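Local coordinates for protein putative transcriptional regulator (TetR/AcrR family) (Acinetobacter sp., PDB 3KNW) that probably binds DNA as a dimeric transcriptional regulator of the TetR/AcrR family, whose specific target and ligand are not established, at residues 22-27 with 67-72; 35-40 with 49-54; 53-56 with 60-63; 75-80 with 140-145; 178-181 with 185-188. One frame throughout, in Å; residues are numbered along the deposited sequence.

Contact 1: 22-27 with 67-72; sequences SGFHLV and KHYISD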
# COMPACT_ATOMS: atom_id res chain seq x y z
N SER A 22 1.90 -18.77 -14.89
CA SER A 22 3.20 -18.19 -15.27
C SER A 22 3.17 -16.66 -15.20
O SER A 22 3.99 -16.05 -14.50
CB SER A 22 3.60 -18.58 -16.69
OG SER A 22 3.84 -19.96 -16.78
N GLY A 23 2.23 -16.04 -15.92
CA GLY A 23 2.14 -14.60 -15.94
C GLY A 23 1.99 -13.98 -14.54
O GLY A 23 2.64 -12.99 -14.21
N PHE A 24 1.16 -14.63 -13.73
CA PHE A 24 0.81 -14.15 -12.43
C PHE A 24 2.03 -14.04 -11.52
O PHE A 24 2.22 -13.02 -10.88
CB PHE A 24 -0.23 -15.06 -11.77
CG PHE A 24 -0.54 -14.64 -10.38
CD1 PHE A 24 -1.22 -13.46 -10.15
CD2 PHE A 24 -0.09 -15.37 -9.31
CE1 PHE A 24 -1.47 -13.03 -8.89
CE2 PHE A 24 -0.35 -14.94 -8.02
CZ PHE A 24 -1.04 -13.77 -7.82
N HIS A 25 2.84 -15.09 -11.48
CA HIS A 25 4.09 -15.05 -10.75
C HIS A 25 4.94 -13.91 -11.28
O HIS A 25 5.48 -13.12 -10.51
CB HIS A 25 4.86 -16.38 -10.84
CG HIS A 25 4.19 -17.50 -10.10
ND1 HIS A 25 4.08 -17.51 -8.72
CD2 HIS A 25 3.61 -18.64 -10.54
CE1 HIS A 25 3.45 -18.62 -8.35
NE2 HIS A 25 3.15 -19.31 -9.43
N LEU A 26 5.04 -13.80 -12.59
CA LEU A 26 5.88 -12.76 -13.14
C LEU A 26 5.45 -11.43 -12.56
O LEU A 26 6.28 -10.67 -12.10
CB LEU A 26 5.77 -12.72 -14.66
CG LEU A 26 6.87 -11.99 -15.45
CD1 LEU A 26 8.30 -12.35 -14.99
CD2 LEU A 26 6.67 -12.32 -16.93
N VAL A 27 4.14 -11.18 -12.55
CA VAL A 27 3.62 -9.88 -12.15
C VAL A 27 3.78 -9.57 -10.66
O VAL A 27 3.94 -8.43 -10.30
CB VAL A 27 2.13 -9.69 -12.58
CG1 VAL A 27 1.54 -8.38 -12.00
CG2 VAL A 27 1.99 -9.70 -14.09
N LYS A 67 -8.91 -11.25 -13.89
CA LYS A 67 -10.22 -11.88 -13.74
C LYS A 67 -10.04 -13.23 -13.08
O LYS A 67 -10.80 -13.59 -12.17
CB LYS A 67 -10.94 -12.05 -15.09
CG LYS A 67 -11.84 -10.88 -15.53
CD LYS A 67 -12.67 -11.23 -16.77
CE LYS A 67 -13.28 -10.00 -17.46
NZ LYS A 67 -12.41 -9.31 -18.49
N HIS A 68 -9.03 -13.98 -13.54
CA HIS A 68 -8.75 -15.33 -13.05
C HIS A 68 -8.30 -15.27 -11.62
O HIS A 68 -8.65 -16.14 -10.83
CB HIS A 68 -7.69 -16.05 -13.90
CG HIS A 68 -7.30 -17.39 -13.35
ND1 HIS A 68 -8.19 -18.43 -13.22
CD2 HIS A 68 -6.12 -17.84 -12.84
CE1 HIS A 68 -7.58 -19.47 -12.69
NE2 HIS A 68 -6.32 -19.14 -12.46
N TYR A 69 -7.53 -14.25 -11.30
CA TYR A 69 -7.13 -14.00 -9.92
C TYR A 69 -8.35 -13.76 -9.00
O TYR A 69 -8.47 -14.39 -7.96
CB TYR A 69 -6.16 -12.81 -9.85
CG TYR A 69 -5.77 -12.47 -8.42
CD1 TYR A 69 -4.93 -13.31 -7.69
CD2 TYR A 69 -6.25 -11.32 -7.81
CE1 TYR A 69 -4.59 -13.03 -6.37
CE2 TYR A 69 -5.90 -11.01 -6.50
CZ TYR A 69 -5.07 -11.87 -5.78
OH TYR A 69 -4.74 -11.58 -4.48
N ILE A 70 -9.25 -12.88 -9.41
CA ILE A 70 -10.42 -12.52 -8.62
C ILE A 70 -11.30 -13.76 -8.48
O ILE A 70 -11.80 -14.03 -7.40
CB ILE A 70 -11.22 -11.37 -9.29
CG1 ILE A 70 -10.44 -10.06 -9.23
CG2 ILE A 70 -12.57 -11.17 -8.61
CD1 ILE A 70 -10.74 -9.10 -10.38
N SER A 71 -11.46 -14.52 -9.57
CA SER A 71 -12.38 -15.68 -9.61
C SER A 71 -11.99 -16.80 -8.65
O SER A 71 -12.84 -17.40 -7.98
CB SER A 71 -12.52 -16.25 -11.04
OG SER A 71 -12.79 -17.65 -11.01
N ASP A 72 -10.69 -17.09 -8.63
CA ASP A 72 -10.11 -18.00 -7.67
C ASP A 72 -10.19 -17.43 -6.23
O ASP A 72 -10.51 -18.19 -5.29
CB ASP A 72 -8.66 -18.30 -8.05
CG ASP A 72 -8.53 -19.28 -9.23
OD1 ASP A 72 -9.58 -19.76 -9.77
OD2 ASP A 72 -7.36 -19.59 -9.60
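F24 and Y69 carry this contact between helix 13-30 and helix 58-81, the first helix of the TetR-type DNA-binding domain and the long helix that runs from that domain into the core. Between these two segments a single aromatic pair spans the gap: the closest pair of CA atoms, those of F24 and Y69, is 8.3 Å apart, and the rings bridge most of that space. The two burials are almost equal, about 40 Å² on each side, and all of the buried surface belongs to this pair.

Each side chain leaves its helix in the same way. In F24 the ring carbon CG lies opposite the backbone N (chi1 176°), and Y69 repeats the choice, which sends both rings into the space between the helices. Their planes are turned by only 19°, but the rings are slid apart, with centroids separated by 5.4 Å, so they overlap very little. The neighbouring atoms CE1 and CZ of F24 lie alongside CD1 and CE1 of Y69; the hydroxyl of Y69 plays no part in this touching.

The two helices meet elsewhere too, for H68 packs on Q17 and D21. L113 of helix 111-119 packs on both Y69 and V27, while L26, on another side of helix 13-30, packs on I40 and T43 of helix 37-44. Both touching rings remain partly exposed, and the junction is correspondingly slight, its nearest approach being F24 CE1 to Y69 CD1 at 3.7 Å.

Contact 2: 35-40 with 49-54; sequences VGLQEI and GSFYHY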
# COMPACT_ATOMS: atom_id res chain seq x y z
N VAL A 35 6.78 -5.38 -18.11
CA VAL A 35 7.17 -6.61 -18.83
C VAL A 35 6.70 -6.68 -20.27
O VAL A 35 5.66 -6.12 -20.63
CB VAL A 35 6.64 -7.88 -18.16
CG1 VAL A 35 7.00 -7.89 -16.71
CG2 VAL A 35 5.14 -8.05 -18.37
N GLY A 36 7.49 -7.36 -21.10
CA GLY A 36 7.12 -7.64 -22.49
C GLY A 36 6.61 -9.05 -22.61
O GLY A 36 6.76 -9.86 -21.69
N LEU A 37 6.02 -9.39 -23.74
CA LEU A 37 5.64 -10.79 -23.96
C LEU A 37 6.82 -11.77 -23.84
O LEU A 37 6.65 -12.87 -23.34
CB LEU A 37 4.96 -10.95 -25.32
CG LEU A 37 3.58 -10.27 -25.43
CD1 LEU A 37 2.73 -11.04 -26.43
CD2 LEU A 37 2.84 -10.16 -24.06
N GLN A 38 7.99 -11.36 -24.30
CA GLN A 38 9.20 -12.18 -24.29
C GLN A 38 9.46 -12.79 -22.93
O GLN A 38 9.76 -13.98 -22.82
CB GLN A 38 10.41 -11.34 -24.73
CG GLN A 38 11.55 -12.10 -25.41
CD GLN A 38 12.68 -11.16 -25.90
OE1 GLN A 38 12.85 -10.06 -25.37
NE2 GLN A 38 13.44 -11.59 -26.92
N GLU A 39 9.38 -11.99 -21.88
CA GLU A 39 9.62 -12.52 -20.55
C GLU A 39 8.48 -13.47 -20.25
O GLU A 39 8.68 -14.61 -19.87
CB GLU A 39 9.66 -11.42 -19.48
CG GLU A 39 10.63 -10.29 -19.72
CD GLU A 39 10.70 -9.32 -18.54
OE1 GLU A 39 10.66 -9.80 -17.38
OE2 GLU A 39 10.83 -8.08 -18.78
N ILE A 40 7.27 -12.97 -20.45
CA ILE A 40 6.09 -13.77 -20.32
C ILE A 40 6.20 -15.14 -21.09
O ILE A 40 5.91 -16.18 -20.49
CB ILE A 40 4.84 -12.96 -20.72
CG1 ILE A 40 4.62 -11.78 -19.75
CG2 ILE A 40 3.62 -13.82 -20.70
CD1 ILE A 40 3.44 -10.90 -20.12
N GLY A 49 3.48 -18.14 -30.97
CA GLY A 49 2.36 -18.49 -31.82
C GLY A 49 1.25 -19.12 -31.02
O GLY A 49 0.07 -18.83 -31.23
N SER A 50 1.65 -19.97 -30.09
CA SER A 50 0.76 -20.63 -29.14
C SER A 50 -0.01 -19.66 -28.23
O SER A 50 -1.24 -19.67 -28.17
CB SER A 50 1.62 -21.57 -28.28
OG SER A 50 0.86 -22.30 -27.33
N PHE A 51 0.75 -18.83 -27.52
CA PHE A 51 0.21 -17.81 -26.62
C PHE A 51 -0.83 -16.97 -27.33
O PHE A 51 -1.85 -16.59 -26.77
CB PHE A 51 1.37 -16.93 -26.12
CG PHE A 51 0.94 -15.71 -25.44
CD1 PHE A 51 0.87 -15.64 -24.08
CD2 PHE A 51 0.58 -14.59 -26.17
CE1 PHE A 51 0.46 -14.51 -23.44
CE2 PHE A 51 0.16 -13.44 -25.54
CZ PHE A 51 0.10 -13.40 -24.18
N TYR A 52 -0.57 -16.68 -28.58
CA TYR A 52 -1.50 -15.88 -29.31
C TYR A 52 -2.76 -16.65 -29.72
O TYR A 52 -3.76 -16.02 -30.02
CB TYR A 52 -0.84 -15.20 -30.50
CG TYR A 52 -0.12 -13.92 -30.17
CD1 TYR A 52 1.21 -13.72 -30.55
CD2 TYR A 52 -0.76 -12.89 -29.49
CE1 TYR A 52 1.86 -12.55 -30.29
CE2 TYR A 52 -0.11 -11.70 -29.19
CZ TYR A 52 1.20 -11.54 -29.59
OH TYR A 52 1.85 -10.36 -29.32
N HIS A 53 -2.76 -17.98 -29.71
CA HIS A 53 -4.03 -18.69 -29.85
C HIS A 53 -4.98 -18.47 -28.67
O HIS A 53 -6.19 -18.40 -28.84
CB HIS A 53 -3.81 -20.17 -30.12
CG HIS A 53 -3.41 -20.45 -31.54
ND1 HIS A 53 -3.82 -19.65 -32.59
CD2 HIS A 53 -2.63 -21.41 -32.08
CE1 HIS A 53 -3.32 -20.13 -33.72
NE2 HIS A 53 -2.60 -21.19 -33.44
N TYR A 54 -4.41 -18.30 -27.49
CA TYR A 54 -5.14 -18.11 -26.24
C TYR A 54 -5.51 -16.67 -25.95
O TYR A 54 -6.62 -16.38 -25.51
CB TYR A 54 -4.32 -18.67 -25.07
CG TYR A 54 -4.26 -20.18 -25.12
CD1 TYR A 54 -3.31 -20.84 -25.91
CD2 TYR A 54 -5.20 -20.94 -24.44
CE1 TYR A 54 -3.30 -22.24 -25.99
CE2 TYR A 54 -5.19 -22.32 -24.51
CZ TYR A 54 -4.24 -22.97 -25.28
OH TYR A 54 -4.24 -24.36 -25.33
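Y52 meets L37 from a tightened turn of helix 48-54, where H53 N binds S50 O at 2.7 Å and the alternative bond to G49 O is weak. The segments lie on the two helices of a predicted helix-turn-helix DNA-binding motif, and what joins them here is a small apolar cluster. L37 lies just after G36, the N-cap residue of helix 37-44, and it buries more surface than any other residue of the contact.

A single methyl does most of the work. CD1 of L37 touches both aromatic side chains, coming within 3.6 Å of F51 CE2 and within 3.5 Å of Y52 CZ. Its CG lies opposite the carbonyl carbon (chi1 -67°), a setting that turns the branch toward helix 48-54. The tyrosine side chain runs across that of L37 at about a right angle, and F51 CD2 sits off-centre over one face of the Y52 ring, so the two aromatic residues brace each other on their own helix.

The Y52 end of the cluster is exposed, whereas the other end is deeper. There F51 also meets the rings of F55 and F61, while L26 of helix 13-30 packs on I40, so the motif is continuous with the core of the DNA-binding domain. I40, one turn beyond L37, makes a looser approach to F51 between two buried side chains, with I40 CG2 at 4.2 Å from F51 CE1.

Contact 3: 53-56 with 60-63; sequences HYFE and AFGC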
# COMPACT_ATOMS: atom_id res chain seq x y z
N HIS A 53 -2.76 -17.98 -29.71
CA HIS A 53 -4.03 -18.69 -29.85
C HIS A 53 -4.98 -18.47 -28.67
O HIS A 53 -6.19 -18.40 -28.84
CB HIS A 53 -3.81 -20.17 -30.12
CG HIS A 53 -3.41 -20.45 -31.54
ND1 HIS A 53 -3.82 -19.65 -32.59
CD2 HIS A 53 -2.63 -21.41 -32.08
CE1 HIS A 53 -3.32 -20.13 -33.72
NE2 HIS A 53 -2.60 -21.19 -33.44
N TYR A 54 -4.41 -18.30 -27.49
CA TYR A 54 -5.14 -18.11 -26.24
C TYR A 54 -5.51 -16.67 -25.95
O TYR A 54 -6.62 -16.38 -25.51
CB TYR A 54 -4.32 -18.67 -25.07
CG TYR A 54 -4.26 -20.18 -25.12
CD1 TYR A 54 -3.31 -20.84 -25.91
CD2 TYR A 54 -5.20 -20.94 -24.44
CE1 TYR A 54 -3.30 -22.24 -25.99
CE2 TYR A 54 -5.19 -22.32 -24.51
CZ TYR A 54 -4.24 -22.97 -25.28
OH TYR A 54 -4.24 -24.36 -25.33
N PHE A 55 -4.57 -15.76 -26.19
CA PHE A 55 -4.80 -14.35 -25.88
C PHE A 55 -4.41 -13.48 -27.04
O PHE A 55 -3.32 -13.62 -27.56
CB PHE A 55 -3.96 -13.96 -24.70
CG PHE A 55 -4.12 -14.85 -23.56
CD1 PHE A 55 -5.24 -14.77 -22.78
CD2 PHE A 55 -3.16 -15.78 -23.27
CE1 PHE A 55 -5.40 -15.59 -21.70
CE2 PHE A 55 -3.32 -16.63 -22.22
CZ PHE A 55 -4.45 -16.54 -21.42
N GLU A 56 -5.26 -12.54 -27.41
CA GLU A 56 -4.92 -11.72 -28.59
C GLU A 56 -3.85 -10.63 -28.36
O GLU A 56 -3.26 -10.14 -29.31
CB GLU A 56 -6.21 -11.16 -29.22
CG GLU A 56 -7.01 -10.17 -28.36
CD GLU A 56 -8.23 -9.63 -29.12
OE1 GLU A 56 -9.01 -10.47 -29.65
OE2 GLU A 56 -8.40 -8.38 -29.21
N ALA A 60 -5.25 -8.11 -23.47
CA ALA A 60 -6.27 -9.16 -23.24
C ALA A 60 -5.86 -10.10 -22.09
O ALA A 60 -6.66 -10.48 -21.24
CB ALA A 60 -6.54 -9.98 -24.51
N PHE A 61 -4.59 -10.45 -22.09
CA PHE A 61 -4.03 -11.41 -21.19
C PHE A 61 -4.02 -10.84 -19.77
O PHE A 61 -4.34 -11.54 -18.81
CB PHE A 61 -2.63 -11.71 -21.67
CG PHE A 61 -1.78 -12.43 -20.68
CD1 PHE A 61 -2.05 -13.75 -20.36
CD2 PHE A 61 -0.69 -11.82 -20.11
CE1 PHE A 61 -1.25 -14.43 -19.49
CE2 PHE A 61 0.10 -12.50 -19.22
CZ PHE A 61 -0.18 -13.79 -18.92
N GLY A 62 -3.61 -9.58 -19.65
CA GLY A 62 -3.67 -8.85 -18.38
C GLY A 62 -5.09 -8.83 -17.84
O GLY A 62 -5.31 -9.16 -16.70
N CYS A 63 -6.07 -8.50 -18.68
CA CYS A 63 -7.44 -8.57 -18.24
C CYS A 63 -7.79 -9.99 -17.77
O CYS A 63 -8.48 -10.17 -16.75
CB CYS A 63 -8.43 -8.09 -19.30
SG CYS A 63 -8.32 -6.34 -19.69
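F55 and F61 form a T-shaped pair just where the predicted helix-turn-helix motif ends and the chain turns into helix 58-81. F55 is the first residue to leave helical backbone angles after helix 48-54, and the short turn that follows brings the chain back so closely that the CA atoms of F55 and F61 are 5.6 Å apart.

The packed side of the contact is aromatic. F61 directs its edge toward the face of F55, with the planes at 68° and the centroids 5.0 Å apart. CD1 of F61 stands over the middle of the F55 ring, 3.6 Å above its plane, and is almost equally distant from several of its carbons. The F61 ring leaves its helix with CG opposite the backbone N (chi1 166°), while its CB lies against the CB and CG of F55. Both rings are buried; F51 meets each of them, I19 of helix 13-30 packs on both, and I40 of helix 37-44 packs on F61, making this a small aromatic core.

The solvent side is looser. E56 is exposed, and it takes part through the aliphatic base of its chain, with CG held between the backbone N and the carbonyl carbon (chi1 65°). A60, whose N is hydrogen-bonded to S57 OG, offers its methyl to that chain. The closest approach there is E56 CG to A60 CB at 3.9 Å.

Contact 4: 75-80 with 140-145; sequences IRLNQL and IARMAD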
# COMPACT_ATOMS: atom_id res chain seq x y z
N ILE A 75 -13.71 -18.10 -4.88
CA ILE A 75 -13.82 -19.51 -4.59
C ILE A 75 -13.07 -19.83 -3.29
O ILE A 75 -13.59 -20.59 -2.47
CB ILE A 75 -13.24 -20.38 -5.73
CG1 ILE A 75 -14.05 -20.21 -7.01
CG2 ILE A 75 -13.22 -21.86 -5.35
CD1 ILE A 75 -13.34 -20.77 -8.24
N ARG A 76 -11.88 -19.26 -3.09
CA ARG A 76 -11.11 -19.50 -1.86
C ARG A 76 -11.82 -18.89 -0.65
O ARG A 76 -11.82 -19.48 0.40
CB ARG A 76 -9.66 -19.00 -1.96
N LEU A 77 -12.47 -17.75 -0.81
CA LEU A 77 -13.34 -17.19 0.25
C LEU A 77 -14.60 -18.01 0.56
O LEU A 77 -15.05 -18.07 1.70
CB LEU A 77 -13.79 -15.79 -0.12
CG LEU A 77 -13.05 -14.68 0.61
CD1 LEU A 77 -13.51 -13.32 0.17
CD2 LEU A 77 -13.32 -14.86 2.06
N ASN A 78 -15.19 -18.62 -0.46
CA ASN A 78 -16.36 -19.46 -0.27
C ASN A 78 -16.04 -20.63 0.65
O ASN A 78 -16.82 -20.94 1.53
CB ASN A 78 -16.88 -19.97 -1.62
CG ASN A 78 -17.49 -18.86 -2.48
OD1 ASN A 78 -17.79 -17.77 -2.00
ND2 ASN A 78 -17.66 -19.14 -3.77
N GLN A 79 -14.86 -21.23 0.47
CA GLN A 79 -14.40 -22.35 1.30
C GLN A 79 -14.15 -21.92 2.75
O GLN A 79 -14.83 -22.36 3.64
CB GLN A 79 -13.11 -22.97 0.75
CG GLN A 79 -13.10 -23.23 -0.74
CD GLN A 79 -12.11 -24.31 -1.14
OE1 GLN A 79 -11.16 -24.05 -1.89
NE2 GLN A 79 -12.33 -25.54 -0.64
N LEU A 80 -13.19 -21.03 2.95
CA LEU A 80 -12.89 -20.48 4.28
C LEU A 80 -14.16 -20.13 5.09
O LEU A 80 -14.20 -20.35 6.31
CB LEU A 80 -11.99 -19.24 4.12
CG LEU A 80 -10.82 -18.93 5.07
CD1 LEU A 80 -10.02 -20.16 5.55
CD2 LEU A 80 -9.87 -17.92 4.40
N ILE A 140 -14.47 -5.79 0.04
CA ILE A 140 -14.83 -5.00 1.22
C ILE A 140 -16.31 -5.29 1.59
O ILE A 140 -16.67 -5.37 2.75
CB ILE A 140 -14.57 -3.50 0.98
CG1 ILE A 140 -13.03 -3.26 0.88
CG2 ILE A 140 -15.17 -2.66 2.06
CD1 ILE A 140 -12.63 -1.77 0.48
N ALA A 141 -17.14 -5.49 0.59
CA ALA A 141 -18.56 -5.69 0.77
C ALA A 141 -18.87 -7.09 1.35
O ALA A 141 -19.71 -7.22 2.20
CB ALA A 141 -19.34 -5.44 -0.58
N ARG A 142 -18.16 -8.13 0.91
CA ARG A 142 -18.21 -9.44 1.61
C ARG A 142 -17.76 -9.28 3.07
O ARG A 142 -18.42 -9.76 3.94
CB ARG A 142 -17.30 -10.48 0.95
CG ARG A 142 -17.64 -10.91 -0.45
CD ARG A 142 -18.81 -11.81 -0.47
NE ARG A 142 -18.56 -13.20 -0.03
CZ ARG A 142 -17.90 -14.13 -0.74
NH1 ARG A 142 -17.77 -15.35 -0.25
NH2 ARG A 142 -17.35 -13.82 -1.91
N MSE A 143 -16.65 -8.61 3.36
CA MSE A 143 -16.30 -8.38 4.77
C MSE A 143 -17.46 -7.69 5.49
O MSE A 143 -17.73 -7.96 6.65
CB MSE A 143 -15.02 -7.58 4.96
CG MSE A 143 -13.77 -8.32 4.50
SE MSE A 143 -12.17 -7.19 4.61
CE MSE A 143 -11.75 -7.44 2.82
N ALA A 144 -18.10 -6.77 4.79
CA ALA A 144 -19.20 -5.99 5.35
C ALA A 144 -20.33 -6.93 5.72
O ALA A 144 -20.80 -6.88 6.83
CB ALA A 144 -19.68 -4.91 4.36
N ASP A 145 -20.74 -7.78 4.77
CA ASP A 145 -21.82 -8.75 4.95
C ASP A 145 -21.51 -9.59 6.21
O ASP A 145 -22.36 -9.79 7.09
CB ASP A 145 -21.95 -9.67 3.71
CG ASP A 145 -22.44 -8.91 2.43
OD1 ASP A 145 -23.10 -7.84 2.60
OD2 ASP A 145 -22.17 -9.35 1.26
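L77 of helix 58-81 turns its CB toward R142 of helix 126-153. It is buried and supplies the hydrocarbon side of the contact, its CB 4.0 Å from R142 NH1 and its CD1 over one face of the guanidinium group.

N78 follows and provides the polar half. Its OD1 accepts a hydrogen bond from R142 NH1 at 3.0 Å. The nitrogen lies nearly on the extension of the amide C=O, with a C=O...N angle of 161°, but the bond is bent at the hydrogen (137°), with the oxygen tilted out of the guanidinium plane. R142 gets there by folding: its chain bends at chi2 and again at chi3, which swings the head across the asparagine side chain while leucine stays at its face.

Further on, L80 packs on N93 of helix 87-100. On the other segment, selenomethionine M143 packs on A166 and Y170 of helix 162-183, and I140 touches Y183 of the second subunit. The contact joins helix 58-81, which leaves the DNA-binding domain, to helix 126-153 of the all-helical C-terminal core of the TetR fold.

Contact 5: 178-181 with 185-188; sequences LLSK and HKAP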
# COMPACT_ATOMS: atom_id res chain seq x y z
N LEU A 178 2.03 -3.34 3.22
CA LEU A 178 3.01 -2.42 2.65
C LEU A 178 4.27 -2.23 3.56
O LEU A 178 5.39 -2.32 3.07
CB LEU A 178 2.32 -1.08 2.45
CG LEU A 178 2.76 -0.08 1.42
CD1 LEU A 178 1.62 0.90 1.12
CD2 LEU A 178 3.86 0.62 2.00
N LEU A 179 4.08 -1.94 4.86
CA LEU A 179 5.20 -1.77 5.79
C LEU A 179 5.98 -3.05 5.96
O LEU A 179 7.21 -3.05 6.01
CB LEU A 179 4.74 -1.30 7.18
CG LEU A 179 4.25 0.14 7.27
CD1 LEU A 179 4.02 0.56 8.75
CD2 LEU A 179 5.24 1.14 6.61
N SER A 180 5.27 -4.16 6.04
CA SER A 180 5.94 -5.49 6.08
C SER A 180 6.91 -5.73 4.90
O SER A 180 7.98 -6.25 5.07
CB SER A 180 4.89 -6.62 6.20
OG SER A 180 4.14 -6.42 7.43
N LYS A 181 6.56 -5.31 3.71
CA LYS A 181 7.50 -5.36 2.60
C LYS A 181 8.70 -4.42 2.80
O LYS A 181 9.85 -4.78 2.52
CB LYS A 181 6.81 -4.98 1.28
CG LYS A 181 5.70 -5.91 0.90
CD LYS A 181 6.13 -7.41 1.09
CE LYS A 181 5.58 -8.35 -0.02
NZ LYS A 181 5.97 -9.76 0.26
N HIS A 185 9.77 -7.89 7.30
CA HIS A 185 9.19 -8.92 8.18
C HIS A 185 7.81 -8.44 8.57
O HIS A 185 7.50 -7.29 8.33
CB HIS A 185 10.07 -9.13 9.41
CG HIS A 185 10.25 -7.90 10.21
ND1 HIS A 185 9.49 -7.63 11.32
CD2 HIS A 185 11.11 -6.86 10.07
CE1 HIS A 185 9.86 -6.46 11.82
NE2 HIS A 185 10.84 -5.97 11.08
N LYS A 186 7.00 -9.29 9.18
CA LYS A 186 5.60 -9.06 9.24
C LYS A 186 5.14 -8.52 10.56
O LYS A 186 3.94 -8.55 10.89
CB LYS A 186 4.85 -10.33 8.86
CG LYS A 186 5.13 -10.76 7.44
CD LYS A 186 4.60 -12.13 7.20
CE LYS A 186 4.71 -12.60 5.78
NZ LYS A 186 4.08 -13.98 5.65
N ALA A 187 6.05 -7.96 11.30
CA ALA A 187 5.66 -7.33 12.59
C ALA A 187 4.40 -6.45 12.39
O ALA A 187 3.43 -6.56 13.14
CB ALA A 187 6.87 -6.51 13.22
N PRO A 188 4.38 -5.59 11.38
CA PRO A 188 3.16 -4.72 11.27
C PRO A 188 1.85 -5.45 11.10
O PRO A 188 0.82 -4.98 11.59
CB PRO A 188 3.49 -3.85 10.05
CG PRO A 188 4.96 -3.76 10.02
CD PRO A 188 5.50 -5.09 10.56
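S180 and K186 bring the two backbones within 4.8 Å, CA to CA, where helix 162-183 ends and the chain reverses into helix 187-200. K186 is the N-cap residue of the second helix, and H185 just before it is extended. The closeness is enough for a backbone CA-H...O contact: S180 CA lies 3.3 Å from H185 O, with an angle of 134° at the hydrogen.

Among the side chains S180 has the most surface buried. Its OG is turned back along its own helix (chi1 -60°) and is hydrogen-bonded to A176 O one turn earlier, which satisfies this buried hydroxyl. Toward the second segment the same oxygen makes ordinary packing contacts, at 3.5 Å from K186 CA and 3.7 Å from P188 CD. P188 lies in the first turn of helix 187-200, where the lack of an N-H costs nothing, and its ring packs against the end of helix 162-183: P188 CG lies 3.8 Å from L179 CB. K186 points its CB away from segment 178-181, and its NZ is hydrogen-bonded to V99 O.

The hairpin of helices 162-183 and 187-200 faces the other subunit, as expected for the dimerising helices of a TetR-type regulator. L178 packs on I114 and L179 on L174 of the second subunit, while P188 O accepts a hydrogen bond from Q171 NE2 of that subunit.

In the fold
Contacts 1, 2 and 3 form one connected cluster in the DNA-binding domain. Contacts 2 and 3 have centres about 8 Å apart and share H53 and Y54, and F61 joins them by packing on I40 and F51. Contact 1 adds helix 13-30, with L26 CD2 at 3.5 Å from I40 CG1 and G23 CA at 3.9 Å from F61 CZ. Helix 58-81 serves contacts 1, 3 and 4, so it physically connects the predicted DNA-binding motif with the C-terminal core, the centres of contacts 2 and 4 being about 33 Å apart. Contact 5, about 34 Å from contact 2 between centres, lies at the subunit interface.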